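Adenylate/guanylate cyclase/hydrolase, alpha/beta fold family (Ruegeria pomeroyi, PDB 3MR7) probably acts as an adenylate cyclase, this chain being its class III nucleotide cyclase domain, one piece of a longer protein. Local coordinates at residues 95-99 against 124-130; 130-136 against 166-172. One frame throughout, in Å; residues are numbered along the deposited sequence. Where two conformers were deposited one is given.

Interaction 1 (95-99 against 124-130) and interaction 2 (130-136 against 166-172) lie side by side in the cyclase domain, their centres about 8 Å apart. They follow in series along the chain and share Gly130. The end of helix 115-126 and the turn after it form interaction 1 against strand 96-107, and strand 132-135, which comes next, forms interaction 2. Strand 132-135 runs parallel to strand 96-107 and antiparallel to strand 161-170, and so joins the two contacts in one mixed sheet. A probable backbone hydrogen bond links Ile98 O to Cys133 N. Together the contacts carry the sheet from its middle strands outward to the last modelled strand of the domain.

Interaction 1: 95-99 against 124-130; sequences QYRIG and EAISEPG
Gly130 N donates to Tyr96 O at 2.6 Å as 124-130 leaves its helix and turns alongside strand 96-99; at the other end, the CA atoms of Gly99 and Glu124 are 3.9 Å apart. The positive phi of Gly130, 83°, favours glycine. Between these points Arg97 carries the contact. Its NE and NH2 grip one atom, Glu124 OE2, each at 2.9 Å, in a side-on salt bridge. OE2 lies close to the guanidinium plane, but the carboxylate is turned 35° from that plane. Arg97 bends at chi3 (-53°), which swings the guanidinium toward Glu124. NE also makes a weak bond to Glu124 O, and Ala125 O lies over one guanidinium face. Asp14 of strand 4-15 is a second, weak ion-pair partner for NH2. At the Gly130 end, Gln95 OE1 meets Pro129 CB at 3.5 Å. Ser127 OG donates a hydrogen bond to Glu128 O at 3.1 Å, within the turn. Ile126 O bonds Arg122 of the second subunit, so the helix end also touches the dimer partner. Strand 96-107, short strand 112-113 and helix 115-126 lead to strand 132-135, the parallel neighbour of 96-107 in the mixed sheet of the class III cyclase fold.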
ATOM      1  N   GLN A  95       3.675   6.357 -10.600  1.00 47.78           N
ATOM      2  CA  GLN A  95       4.816   6.229  -9.710  1.00 48.57           C
ATOM      3  C   GLN A  95       4.937   4.836  -9.175  1.00 45.97           C
ATOM      4  O   GLN A  95       3.936   4.212  -8.813  1.00 42.64           O
ATOM      5  CB  GLN A  95       4.700   7.162  -8.526  1.00 42.20           C
ATOM      6  CG  GLN A  95       4.697   8.610  -8.855  1.00 43.79           C
ATOM      7  CD  GLN A  95       4.388   9.451  -7.613  1.00 50.24           C
ATOM      8  OE1 GLN A  95       3.283   9.390  -7.058  1.00 54.90           O
ATOM      9  NE2 GLN A  95       5.369  10.207  -7.159  1.00 42.72           N
ATOM     10  N   TYR A  96       6.166   4.359  -9.089  1.00 38.86           N
ATOM     11  CA  TYR A  96       6.394   3.078  -8.449  1.00 40.27           C
ATOM     12  C   TYR A  96       6.678   3.216  -6.934  1.00 45.47           C
ATOM     13  O   TYR A  96       7.018   4.301  -6.463  1.00 47.39           O
ATOM     14  CB  TYR A  96       7.505   2.360  -9.180  1.00 33.68           C
ATOM     15  CG  TYR A  96       7.131   2.007 -10.602  1.00 41.72           C
ATOM     16  CD1 TYR A  96       6.245   0.973 -10.872  1.00 53.12           C
ATOM     17  CD2 TYR A  96       7.664   2.702 -11.671  1.00 41.69           C
ATOM     18  CE1 TYR A  96       5.908   0.649 -12.170  1.00 52.19           C
ATOM     19  CE2 TYR A  96       7.340   2.399 -12.948  1.00 43.70           C
ATOM     20  CZ  TYR A  96       6.467   1.372 -13.213  1.00 51.47           C
ATOM     21  OH  TYR A  96       6.148   1.084 -14.531  1.00 54.17           O
ATOM     22  N   ARG A  97       6.472   2.139  -6.175  1.00 46.94           N
ATOM     23  CA  ARG A  97       6.954   2.039  -4.782  1.00 47.95           C
ATOM     24  C   ARG A  97       8.048   0.983  -4.787  1.00 54.25           C
ATOM     25  O   ARG A  97       7.967   0.027  -5.555  1.00 56.90           O
ATOM     26  CB  ARG A  97       5.828   1.610  -3.824  1.00 38.95           C
ATOM     27  CG  ARG A  97       4.798   2.689  -3.514  1.00 40.89           C
ATOM     28  CD  ARG A  97       3.950   2.239  -2.386  1.00 46.09           C
ATOM     29  NE  ARG A  97       3.433   0.931  -2.716  1.00 56.67           N
ATOM     30  CZ  ARG A  97       2.231   0.733  -3.228  1.00 56.58           C
ATOM     31  NH1 ARG A  97       1.431   1.768  -3.411  1.00 52.58           N
ATOM     32  NH2 ARG A  97       1.830  -0.491  -3.558  1.00 46.15           N
ATOM     33  N   ILE A  98       9.081   1.135  -3.968  1.00 46.23           N
ATOM     34  CA  ILE A  98      10.133   0.119  -3.961  1.00 43.53           C
ATOM     35  C   ILE A  98      10.631  -0.169  -2.582  1.00 45.42           C
ATOM     36  O   ILE A  98      10.855   0.739  -1.809  1.00 52.04           O
ATOM     37  CB  ILE A  98      11.323   0.503  -4.838  1.00 48.62           C
ATOM     38  CG1 ILE A  98      10.878   0.634  -6.297  1.00 44.08           C
ATOM     39  CG2 ILE A  98      12.430  -0.532  -4.703  1.00 51.62           C
ATOM     40  CD1 ILE A  98      11.864   1.330  -7.189  1.00 37.65           C
ATOM     41  N   GLY A  99      10.756  -1.453  -2.280  1.00 46.71           N
ATOM     42  CA  GLY A  99      11.359  -1.929  -1.045  1.00 47.16           C
ATOM     43  C   GLY A  99      12.570  -2.809  -1.329  1.00 49.80           C
ATOM     44  O   GLY A  99      12.659  -3.504  -2.331  1.00 51.81           O
ATOM     45  N   GLU A 124       8.090  -2.431   0.247  1.00 47.76           N
ATOM     46  CA  GLU A 124       7.498  -1.884  -0.962  1.00 40.11           C
ATOM     47  C   GLU A 124       6.119  -1.309  -0.613  1.00 38.89           C
ATOM     48  O   GLU A 124       5.793  -0.185  -0.921  1.00 49.40           O
ATOM     49  CB  GLU A 124       7.425  -2.978  -2.037  1.00 34.68           C
ATOM     50  CG  GLU A 124       6.546  -2.650  -3.259  1.00 46.97           C
ATOM     51  CD  GLU A 124       5.041  -2.801  -2.985  1.00 61.46           C
ATOM     52  OE1 GLU A 124       4.545  -3.938  -2.741  1.00 61.60           O
ATOM     53  OE2 GLU A 124       4.344  -1.764  -3.021  1.00 67.18           O
ATOM     54  N   ALA A 125       5.323  -2.080   0.084  1.00 43.25           N
ATOM     55  CA  ALA A 125       3.946  -1.699   0.327  1.00 39.05           C
ATOM     56  C   ALA A 125       3.803  -0.449   1.193  1.00 47.55           C
ATOM     57  O   ALA A 125       2.894   0.335   0.995  1.00 51.17           O
ATOM     58  CB  ALA A 125       3.196  -2.867   0.948  1.00 29.97           C
ATOM     59  N   ILE A 126       4.682  -0.258   2.164  1.00 49.91           N
ATOM     60  CA  ILE A 126       4.565   0.928   3.000  1.00 45.31           C
ATOM     61  C   ILE A 126       5.372   2.094   2.446  1.00 38.54           C
ATOM     62  O   ILE A 126       5.192   3.212   2.888  1.00 40.59           O
ATOM     63  CB  ILE A 126       5.058   0.670   4.405  1.00 43.63           C
ATOM     64  CG1 ILE A 126       6.591   0.561   4.347  1.00 42.51           C
ATOM     65  CG2 ILE A 126       4.292  -0.545   5.038  1.00 28.18           C
ATOM     66  CD1 ILE A 126       7.230   0.079   5.567  1.00 45.92           C
ATOM     67  N   SER A 127       6.252   1.842   1.482  1.00 40.65           N
ATOM     68  CA  SER A 127       7.054   2.908   0.890  1.00 45.46           C
ATOM     69  C   SER A 127       6.176   3.997   0.310  1.00 43.17           C
ATOM     70  O   SER A 127       5.117   3.716  -0.218  1.00 48.31           O
ATOM     71  CB  SER A 127       7.919   2.354  -0.235  1.00 52.44           C
ATOM     72  OG  SER A 127       8.535   3.410  -0.939  1.00 54.95           O
ATOM     73  N   GLU A 128       6.596   5.248   0.367  1.00 38.90           N
ATOM     74  CA  GLU A 128       5.750   6.197  -0.300  1.00 48.58           C
ATOM     75  C   GLU A 128       5.970   6.215  -1.795  1.00 51.54           C
ATOM     76  O   GLU A 128       6.999   5.787  -2.286  1.00 54.44           O
ATOM     77  CB  GLU A 128       5.663   7.563   0.374  1.00 55.35           C
ATOM     78  CG  GLU A 128       6.808   8.496   0.296  1.00 77.94           C
ATOM     79  CD  GLU A 128       6.584   9.661   1.268  1.00 96.86           C
ATOM     80  OE1 GLU A 128       5.826   9.468   2.252  1.00103.20           O
ATOM     81  OE2 GLU A 128       7.144  10.759   1.055  1.00100.22           O
ATOM     82  N   PRO A 129       4.949   6.633  -2.528  1.00 54.43           N
ATOM     83  CA  PRO A 129       5.016   6.520  -3.978  1.00 52.75           C
ATOM     84  C   PRO A 129       6.170   7.332  -4.498  1.00 52.65           C
ATOM     85  O   PRO A 129       6.368   8.464  -4.057  1.00 48.73           O
ATOM     86  CB  PRO A 129       3.697   7.119  -4.429  1.00 48.65           C
ATOM     87  CG  PRO A 129       2.766   6.896  -3.250  1.00 47.73           C
ATOM     88  CD  PRO A 129       3.643   7.136  -2.066  1.00 46.54           C
ATOM     89  N   GLY A 130       6.928   6.730  -5.409  1.00 51.59           N
ATOM     90  CA  GLY A 130       8.087   7.362  -5.997  1.00 51.26           C
ATOM     91  C   GLY A 130       9.350   7.273  -5.170  1.00 40.86           C
ATOM     92  O   GLY A 130      10.371   7.746  -5.605  1.00 46.33           O
TER

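Interaction 2: 130-136 against 166-172; sequences GAICVSD and RVWQWVP
Trp168 NE1 donates to Asp136 OD1 at 2.7 Å. The bond joins the middle of strand 166-170 to the first residue of helix 136-142. Strands 132-135 and 166-170 form an antiparallel pair in the mixed sheet of the cyclase fold. The indole and carboxylate lie side by side, their planes only 16° apart, and NE1 meets OD1 from its anti side. Asp136 CG is anti to the backbone N (chi1 -172°), which sets the carboxylate at the indole edge. His139 stacks on the Trp168 ring. A phenylalanine in place of Trp168 would probably leave Asp136 OD1 without this donor and its carboxylate freer to turn.

The backbones are paired by four good hydrogen bonds, two between Ile132 and Trp170 and two between Val134 and Trp168. The straightest is Trp168 N to Val134 O, with an angle of 173° at the hydrogen. Ile132, Val134 and both tryptophans share one face of the sheet. There Ile132 CG1 packs on Trp170 CE3 at 3.7 Å, while helix 67-84 covers Ile132 and Trp170. Cys133, Ser135, Val167 and Gln169 point to the other face, where Leu123 of helix 115-126 touches Ser135 and Val167. Ser135 is the N-cap of helix 136-142; its OG hydrogen-bonds Asn101 OD1 and weakly caps Val138 N. On that same face Cys133 CB rests against Val167 CG1 at 4.0 Å.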
ATOM      1  N   GLY A 130       6.928   6.730  -5.409  1.00 51.59           N
ATOM      2  CA  GLY A 130       8.087   7.362  -5.997  1.00 51.26           C
ATOM      3  C   GLY A 130       9.350   7.273  -5.170  1.00 40.86           C
ATOM      4  O   GLY A 130      10.371   7.746  -5.605  1.00 46.33           O
ATOM      5  N   ALA A 131       9.267   6.655  -3.998  1.00 32.97           N
ATOM      6  CA  ALA A 131      10.352   6.608  -3.055  1.00 38.61           C
ATOM      7  C   ALA A 131      10.916   5.210  -3.004  1.00 39.88           C
ATOM      8  O   ALA A 131      10.514   4.369  -3.766  1.00 42.33           O
ATOM      9  CB  ALA A 131       9.849   7.027  -1.670  1.00 40.21           C
ATOM     10  N   ILE A 132      11.849   4.982  -2.094  1.00 35.91           N
ATOM     11  CA  ILE A 132      12.456   3.690  -1.895  1.00 36.70           C
ATOM     12  C   ILE A 132      12.584   3.459  -0.392  1.00 49.73           C
ATOM     13  O   ILE A 132      13.147   4.290   0.299  1.00 51.82           O
ATOM     14  CB  ILE A 132      13.881   3.671  -2.412  1.00 38.83           C
ATOM     15  CG1 ILE A 132      13.959   4.122  -3.856  1.00 43.52           C
ATOM     16  CG2 ILE A 132      14.450   2.290  -2.270  1.00 36.55           C
ATOM     17  CD1 ILE A 132      15.367   4.076  -4.397  1.00 46.98           C
ATOM     18  N   CYS A 133      12.070   2.342   0.121  1.00 52.91           N
ATOM     19  CA  CYS A 133      12.248   1.993   1.534  1.00 46.90           C
ATOM     20  C   CYS A 133      13.193   0.815   1.660  1.00 44.39           C
ATOM     21  O   CYS A 133      13.038  -0.176   0.962  1.00 46.40           O
ATOM     22  CB  CYS A 133      10.916   1.653   2.190  1.00 38.39           C
ATOM     23  SG  CYS A 133       9.978   3.084   2.676  1.00 50.59           S
ATOM     24  N   VAL A 134      14.182   0.929   2.531  1.00 37.56           N
ATOM     25  CA  VAL A 134      15.149  -0.157   2.714  1.00 36.90           C
ATOM     26  C   VAL A 134      15.205  -0.543   4.175  1.00 37.68           C
ATOM     27  O   VAL A 134      14.997   0.285   5.064  1.00 42.93           O
ATOM     28  CB  VAL A 134      16.537   0.260   2.258  1.00 40.51           C
ATOM     29  CG1 VAL A 134      16.400   1.118   1.003  1.00 37.90           C
ATOM     30  CG2 VAL A 134      17.261   1.046   3.371  1.00 35.71           C
ATOM     31  N   SER A 135      15.451  -1.806   4.451  1.00 39.32           N
ATOM     32  CA  SER A 135      15.527  -2.194   5.839  1.00 45.64           C
ATOM     33  C   SER A 135      16.807  -1.580   6.395  1.00 50.50           C
ATOM     34  O   SER A 135      17.662  -1.096   5.637  1.00 42.57           O
ATOM     35  CB  SER A 135      15.577  -3.704   5.971  1.00 37.86           C
ATOM     36  OG  SER A 135      16.820  -4.177   5.472  1.00 45.65           O
ATOM     37  N   ASP A 136      16.920  -1.620   7.719  1.00 47.24           N
ATOM     38  CA  ASP A 136      18.066  -1.121   8.454  1.00 44.85           C
ATOM     39  C   ASP A 136      19.328  -1.876   8.087  1.00 48.04           C
ATOM     40  O   ASP A 136      20.391  -1.279   7.989  1.00 44.90           O
ATOM     41  CB  ASP A 136      17.813  -1.233   9.963  1.00 46.31           C
ATOM     42  CG  ASP A 136      18.889  -0.566  10.774  1.00 50.99           C
ATOM     43  OD1 ASP A 136      19.182   0.596  10.480  1.00 58.66           O
ATOM     44  OD2 ASP A 136      19.446  -1.187  11.696  1.00 56.11           O
ATOM     45  N   ARG A 166      13.428  -1.828  11.456  0.59 44.39           N
ATOM     46  CA  ARG A 166      13.651  -0.396  11.361  0.59 44.18           C
ATOM     47  C   ARG A 166      13.806  -0.063   9.879  0.59 44.34           C
ATOM     48  O   ARG A 166      14.613  -0.654   9.183  0.59 41.51           O
ATOM     49  CB  ARG A 166      14.867   0.039  12.196  0.59 41.29           C
ATOM     50  CG  ARG A 166      15.279   1.505  12.012  0.59 48.16           C
ATOM     51  CD  ARG A 166      15.998   2.125  13.256  0.59 60.59           C
ATOM     52  NE  ARG A 166      15.078   2.856  14.139  0.59 61.88           N
ATOM     53  CZ  ARG A 166      14.655   2.409  15.316  0.59 70.45           C
ATOM     54  NH1 ARG A 166      15.088   1.240  15.771  0.59 72.43           N
ATOM     55  NH2 ARG A 166      13.809   3.126  16.046  0.59 72.70           N
ATOM     56  N   VAL A 167      13.001   0.880   9.411  1.00 50.27           N
ATOM     57  CA  VAL A 167      12.885   1.181   8.002  1.00 51.64           C
ATOM     58  C   VAL A 167      13.384   2.588   7.673  1.00 53.01           C
ATOM     59  O   VAL A 167      13.014   3.575   8.321  1.00 45.36           O
ATOM     60  CB  VAL A 167      11.405   0.997   7.569  1.00 41.19           C
ATOM     61  CG1 VAL A 167      11.153   1.516   6.177  1.00 34.18           C
ATOM     62  CG2 VAL A 167      11.014  -0.483   7.692  1.00 37.55           C
ATOM     63  N   TRP A 168      14.239   2.664   6.664  1.00 47.94           N
ATOM     64  CA  TRP A 168      14.788   3.932   6.214  1.00 42.41           C
ATOM     65  C   TRP A 168      14.205   4.228   4.856  1.00 47.95           C
ATOM     66  O   TRP A 168      13.997   3.319   4.038  1.00 50.39           O
ATOM     67  CB  TRP A 168      16.296   3.821   6.090  1.00 41.23           C
ATOM     68  CG  TRP A 168      16.949   3.571   7.392  1.00 46.35           C
ATOM     69  CD1 TRP A 168      17.024   2.384   8.060  1.00 48.60           C
ATOM     70  CD2 TRP A 168      17.621   4.531   8.196  1.00 48.90           C
ATOM     71  NE1 TRP A 168      17.700   2.547   9.234  1.00 49.48           N
ATOM     72  CE2 TRP A 168      18.078   3.857   9.346  1.00 52.69           C
ATOM     73  CE3 TRP A 168      17.897   5.902   8.049  1.00 46.27           C
ATOM     74  CZ2 TRP A 168      18.788   4.510  10.362  1.00 54.25           C
ATOM     75  CZ3 TRP A 168      18.599   6.544   9.046  1.00 45.35           C
ATOM     76  CH2 TRP A 168      19.034   5.855  10.197  1.00 40.48           C
ATOM     77  N   GLN A 169      13.958   5.503   4.607  1.00 45.15           N
ATOM     78  CA  GLN A 169      13.319   5.915   3.371  1.00 39.94           C
ATOM     79  C   GLN A 169      14.000   7.073   2.679  1.00 43.93           C
ATOM     80  O   GLN A 169      14.478   8.017   3.298  1.00 53.00           O
ATOM     81  CB  GLN A 169      11.858   6.292   3.622  1.00 40.55           C
ATOM     82  CG  GLN A 169      11.083   6.624   2.358  1.00 41.17           C
ATOM     83  CD  GLN A 169       9.652   6.963   2.653  1.00 46.91           C
ATOM     84  OE1 GLN A 169       9.368   8.008   3.238  1.00 57.90           O
ATOM     85  NE2 GLN A 169       8.732   6.080   2.266  1.00 34.32           N
ATOM     86  N   TRP A 170      14.002   7.004   1.365  1.00 48.12           N
ATOM     87  CA  TRP A 170      14.479   8.084   0.555  1.00 48.18           C
ATOM     88  C   TRP A 170      13.353   8.520  -0.351  1.00 52.59           C
ATOM     89  O   TRP A 170      12.655   7.694  -0.942  1.00 50.75           O
ATOM     90  CB  TRP A 170      15.642   7.593  -0.278  1.00 49.46           C
ATOM     91  CG  TRP A 170      16.021   8.530  -1.353  1.00 60.19           C
ATOM     92  CD1 TRP A 170      16.934   9.544  -1.286  1.00 63.44           C
ATOM     93  CD2 TRP A 170      15.510   8.537  -2.677  1.00 61.71           C
ATOM     94  NE1 TRP A 170      17.015  10.187  -2.492  1.00 58.52           N
ATOM     95  CE2 TRP A 170      16.151   9.585  -3.365  1.00 58.04           C
ATOM     96  CE3 TRP A 170      14.582   7.747  -3.356  1.00 54.65           C
ATOM     97  CZ2 TRP A 170      15.889   9.866  -4.682  1.00 47.68           C
ATOM     98  CZ3 TRP A 170      14.320   8.027  -4.640  1.00 44.33           C
ATOM     99  CH2 TRP A 170      14.967   9.080  -5.302  1.00 48.74           C
ATOM    100  N   VAL A 171      13.152   9.821  -0.438  1.00 51.16           N
ATOM    101  CA  VAL A 171      12.217  10.363  -1.399  1.00 45.89           C
ATOM    102  C   VAL A 171      12.981  11.276  -2.297  1.00 45.64           C
ATOM    103  O   VAL A 171      13.988  11.838  -1.909  1.00 50.01           O
ATOM    104  CB  VAL A 171      11.078  11.170  -0.754  1.00 48.71           C
ATOM    105  CG1 VAL A 171      10.462  10.395   0.383  1.00 45.42           C
ATOM    106  CG2 VAL A 171      11.582  12.519  -0.282  1.00 55.57           C
ATOM    107  N   PRO A 172      12.511  11.413  -3.525  1.00 56.36           N
ATOM    108  CA  PRO A 172      13.183  12.314  -4.456  1.00 58.46           C
ATOM    109  C   PRO A 172      13.122  13.741  -3.962  1.00 66.86           C
ATOM    110  O   PRO A 172      12.275  14.073  -3.115  1.00 74.97           O
ATOM    111  CB  PRO A 172      12.392  12.153  -5.747  1.00 43.69           C
ATOM    112  CG  PRO A 172      11.196  11.328  -5.379  1.00 54.11           C
ATOM    113  CD  PRO A 172      11.502  10.567  -4.172  1.00 47.39           C
TER